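Local coordinates for protein sortase B (Streptococcus pyogenes, PDB 3PSQ) that is a class B sortase involved in pilus assembly, probably joining proteins through an acyl-thioester intermediate, at residues M37-V42 and D48-Q53. Residues are numbered along the deposited sequence; the frame is centred on the assembly and turned at random.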
ATOM      1  N   MET A  37       4.940  11.038  -6.104  1.00 42.07           N
ATOM      2  CA  MET A  37       3.639  11.121  -6.801  1.00 42.47           C
ATOM      3  C   MET A  37       2.394  11.042  -5.908  1.00 42.35           C
ATOM      4  O   MET A  37       1.286  11.123  -6.400  1.00 43.17           O
ATOM      5  CB  MET A  37       3.526  10.082  -7.957  1.00 41.60           C
ATOM      6  CG  MET A  37       4.066   8.722  -7.639  1.00 41.37           C
ATOM      7  SD  MET A  37       3.220   7.822  -6.332  1.00 48.71           S
ATOM      8  CE  MET A  37       1.501   7.755  -6.958  1.00 42.29           C
ATOM      9  N   ALA A  38       2.566  10.849  -4.616  1.00 42.20           N
ATOM     10  CA  ALA A  38       1.417  10.840  -3.711  1.00 42.08           C
ATOM     11  C   ALA A  38       1.821  11.034  -2.243  1.00 42.33           C
ATOM     12  O   ALA A  38       2.986  10.940  -1.894  1.00 42.23           O
ATOM     13  CB  ALA A  38       0.610   9.566  -3.861  1.00 41.27           C
ATOM     14  N   TRP A  39       0.830  11.286  -1.389  1.00 43.16           N
ATOM     15  CA  TRP A  39       1.034  11.313   0.045  1.00 43.07           C
ATOM     16  C   TRP A  39       0.069  10.325   0.628  1.00 43.69           C
ATOM     17  O   TRP A  39      -1.098  10.276   0.220  1.00 44.60           O
ATOM     18  CB  TRP A  39       0.785  12.717   0.623  1.00 42.72           C
ATOM     19  CG  TRP A  39       1.318  12.876   2.038  1.00 41.17           C
ATOM     20  CD1 TRP A  39       0.710  12.476   3.196  1.00 44.13           C
ATOM     21  CD2 TRP A  39       2.567  13.467   2.429  1.00 41.95           C
ATOM     22  NE1 TRP A  39       1.517  12.771   4.282  1.00 43.45           N
ATOM     23  CE2 TRP A  39       2.651  13.391   3.828  1.00 42.70           C
ATOM     24  CE3 TRP A  39       3.624  14.061   1.721  1.00 44.01           C
ATOM     25  CZ2 TRP A  39       3.749  13.877   4.533  1.00 46.47           C
ATOM     26  CZ3 TRP A  39       4.715  14.521   2.410  1.00 45.58           C
ATOM     27  CH2 TRP A  39       4.772  14.432   3.804  1.00 47.72           C
ATOM     28  N   LEU A  40       0.542   9.541   1.591  1.00 43.72           N
ATOM     29  CA  LEU A  40      -0.267   8.521   2.241  1.00 43.86           C
ATOM     30  C   LEU A  40      -0.401   8.783   3.746  1.00 44.50           C
ATOM     31  O   LEU A  40       0.589   9.036   4.435  1.00 45.54           O
ATOM     32  CB  LEU A  40       0.368   7.155   2.012  1.00 42.63           C
ATOM     33  CG  LEU A  40      -0.161   5.965   2.796  1.00 42.28           C
ATOM     34  CD1 LEU A  40      -1.518   5.493   2.265  1.00 37.26           C
ATOM     35  CD2 LEU A  40       0.853   4.791   2.773  1.00 40.43           C
ATOM     36  N   THR A  41      -1.622   8.693   4.250  1.00 45.30           N
ATOM     37  CA  THR A  41      -1.911   8.885   5.659  1.00 46.10           C
ATOM     38  C   THR A  41      -2.778   7.735   6.144  1.00 46.49           C
ATOM     39  O   THR A  41      -3.754   7.371   5.499  1.00 46.33           O
ATOM     40  CB  THR A  41      -2.577  10.253   5.906  1.00 46.28           C
ATOM     41  OG1 THR A  41      -1.673  11.292   5.490  1.00 48.76           O
ATOM     42  CG2 THR A  41      -2.851  10.464   7.383  1.00 47.01           C
ATOM     43  N   VAL A  42      -2.382   7.096   7.241  1.00 47.03           N
ATOM     44  CA  VAL A  42      -3.215   6.053   7.830  1.00 47.41           C
ATOM     45  C   VAL A  42      -3.424   6.433   9.288  1.00 49.03           C
ATOM     46  O   VAL A  42      -2.538   6.256  10.124  1.00 49.15           O
ATOM     47  CB  VAL A  42      -2.596   4.634   7.757  1.00 47.52           C
ATOM     48  CG1 VAL A  42      -3.582   3.576   8.344  1.00 45.39           C
ATOM     49  CG2 VAL A  42      -2.193   4.285   6.330  1.00 45.25           C
ATOM     50  N   ASP A  48       2.366   8.484   7.469  1.00 44.87           N
ATOM     51  CA  ASP A  48       2.013   9.821   7.034  1.00 45.40           C
ATOM     52  C   ASP A  48       3.199  10.220   6.165  1.00 44.54           C
ATOM     53  O   ASP A  48       4.104  10.903   6.613  1.00 44.92           O
ATOM     54  CB  ASP A  48       1.885  10.718   8.272  1.00 46.38           C
ATOM     55  CG  ASP A  48       1.396  12.124   7.956  1.00 48.93           C
ATOM     56  OD1 ASP A  48       0.843  12.370   6.850  1.00 49.46           O
ATOM     57  OD2 ASP A  48       1.584  12.969   8.857  1.00 52.59           O
ATOM     58  N   TYR A  49       3.208   9.764   4.922  1.00 43.54           N
ATOM     59  CA  TYR A  49       4.449   9.818   4.159  1.00 41.97           C
ATOM     60  C   TYR A  49       4.248  10.167   2.720  1.00 41.53           C
ATOM     61  O   TYR A  49       3.240   9.767   2.124  1.00 42.05           O
ATOM     62  CB  TYR A  49       5.168   8.459   4.160  1.00 41.14           C
ATOM     63  CG  TYR A  49       5.340   7.778   5.485  1.00 39.51           C
ATOM     64  CD1 TYR A  49       5.834   8.459   6.631  1.00 38.96           C
ATOM     65  CD2 TYR A  49       5.050   6.432   5.589  1.00 35.74           C
ATOM     66  CE1 TYR A  49       6.005   7.725   7.847  1.00 35.27           C
ATOM     67  CE2 TYR A  49       5.196   5.744   6.750  1.00 34.05           C
ATOM     68  CZ  TYR A  49       5.674   6.359   7.866  1.00 37.60           C
ATOM     69  OH  TYR A  49       5.747   5.517   8.989  1.00 38.91           O
ATOM     70  N   PRO A  50       5.260  10.830   2.127  1.00 40.68           N
ATOM     71  CA  PRO A  50       5.303  10.954   0.682  1.00 40.22           C
ATOM     72  C   PRO A  50       5.572   9.577   0.054  1.00 40.50           C
ATOM     73  O   PRO A  50       6.210   8.722   0.687  1.00 41.16           O
ATOM     74  CB  PRO A  50       6.480  11.906   0.447  1.00 39.13           C
ATOM     75  CG  PRO A  50       7.441  11.622   1.681  1.00 40.05           C
ATOM     76  CD  PRO A  50       6.492  11.337   2.799  1.00 40.27           C
ATOM     77  N   ILE A  51       5.048   9.352  -1.156  1.00 40.97           N
ATOM     78  CA  ILE A  51       5.138   8.041  -1.857  1.00 41.25           C
ATOM     79  C   ILE A  51       5.809   8.285  -3.184  1.00 40.86           C
ATOM     80  O   ILE A  51       5.509   9.254  -3.864  1.00 41.09           O
ATOM     81  CB  ILE A  51       3.746   7.407  -2.133  1.00 40.87           C
ATOM     82  CG1 ILE A  51       2.937   7.214  -0.821  1.00 42.32           C
ATOM     83  CG2 ILE A  51       3.868   6.085  -2.883  1.00 40.31           C
ATOM     84  CD1 ILE A  51       3.558   6.270   0.251  1.00 36.23           C
ATOM     85  N   VAL A  52       6.734   7.404  -3.547  1.00 41.06           N
ATOM     86  CA  VAL A  52       7.349   7.481  -4.854  1.00 40.60           C
ATOM     87  C   VAL A  52       6.881   6.336  -5.719  1.00 40.77           C
ATOM     88  O   VAL A  52       6.386   5.319  -5.217  1.00 39.62           O
ATOM     89  CB  VAL A  52       8.894   7.426  -4.795  1.00 40.65           C
ATOM     90  CG1 VAL A  52       9.447   8.702  -4.188  1.00 39.16           C
ATOM     91  CG2 VAL A  52       9.361   6.168  -4.039  1.00 40.26           C
ATOM     92  N   GLN A  53       7.075   6.501  -7.026  1.00 40.50           N
ATOM     93  CA  GLN A  53       7.022   5.366  -7.918  1.00 40.98           C
ATOM     94  C   GLN A  53       8.328   5.283  -8.680  1.00 41.21           C
ATOM     95  O   GLN A  53       8.746   6.268  -9.317  1.00 40.73           O
ATOM     96  CB  GLN A  53       5.877   5.474  -8.917  1.00 40.94           C
ATOM     97  CG  GLN A  53       5.861   4.298  -9.919  1.00 40.93           C
ATOM     98  CD  GLN A  53       4.748   4.441 -10.934  1.00 41.26           C
ATOM     99  OE1 GLN A  53       4.782   5.335 -11.774  1.00 38.19           O
ATOM    100  NE2 GLN A  53       3.750   3.564 -10.854  1.00 41.37           N
TER
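The beta hairpin of strands 36-41 and 48-53, part of the sortase sheet, pairs A38 with I51 and L40 with Y49 as hydrogen-bonded antiparallel pairs, and W39 with P50 and T41 with D48 as non-hydrogen-bonded ones. The L40-Y49 pair is closed both ways: L40 N to Y49 O and Y49 N to L40 O are each 2.8 Å. At A38 the ladder is irregular. I51 N gives its hydrogen to A38 O at 2.7 Å, but I51 O takes its stronger bond from M37 N (2.9 Å) and a weak one from A38 N, a classic beta bulge in strand 36-41.

On the face carrying W39, P50, T41 and D48, the indole lies back over the partner strand. The W39 ring is swung there by chi1 of -166°, CG lying opposite the backbone N, and one face covers the Y49-P50 peptide. P50 CD makes a CH-pi contact 3.9 Å from the centroid of the W39 six-membered ring. W39 NE1 points at D48 OD1, 2.7 Å away and nearly straight (174°), with the oxygen in the ring plane but the nitrogen above the carboxylate plane. T41 OG1 donates to the same D48 OD1 from the opposite face, at 3.1 Å.

On the other face I51 CD1 packs against L40 CB (3.7 Å) and I51 CG2 against M37 SD, while I123 of strand 120-125 touches A38 and L40. Helix 22-32 reaches W39 and P50 on the indole side. Gripped by two donors, D48 OD1 probably keeps its negative charge, and the straight bond, lying in the ring plane, probably helps hold the indole's rotation about chi2 with its face over P50.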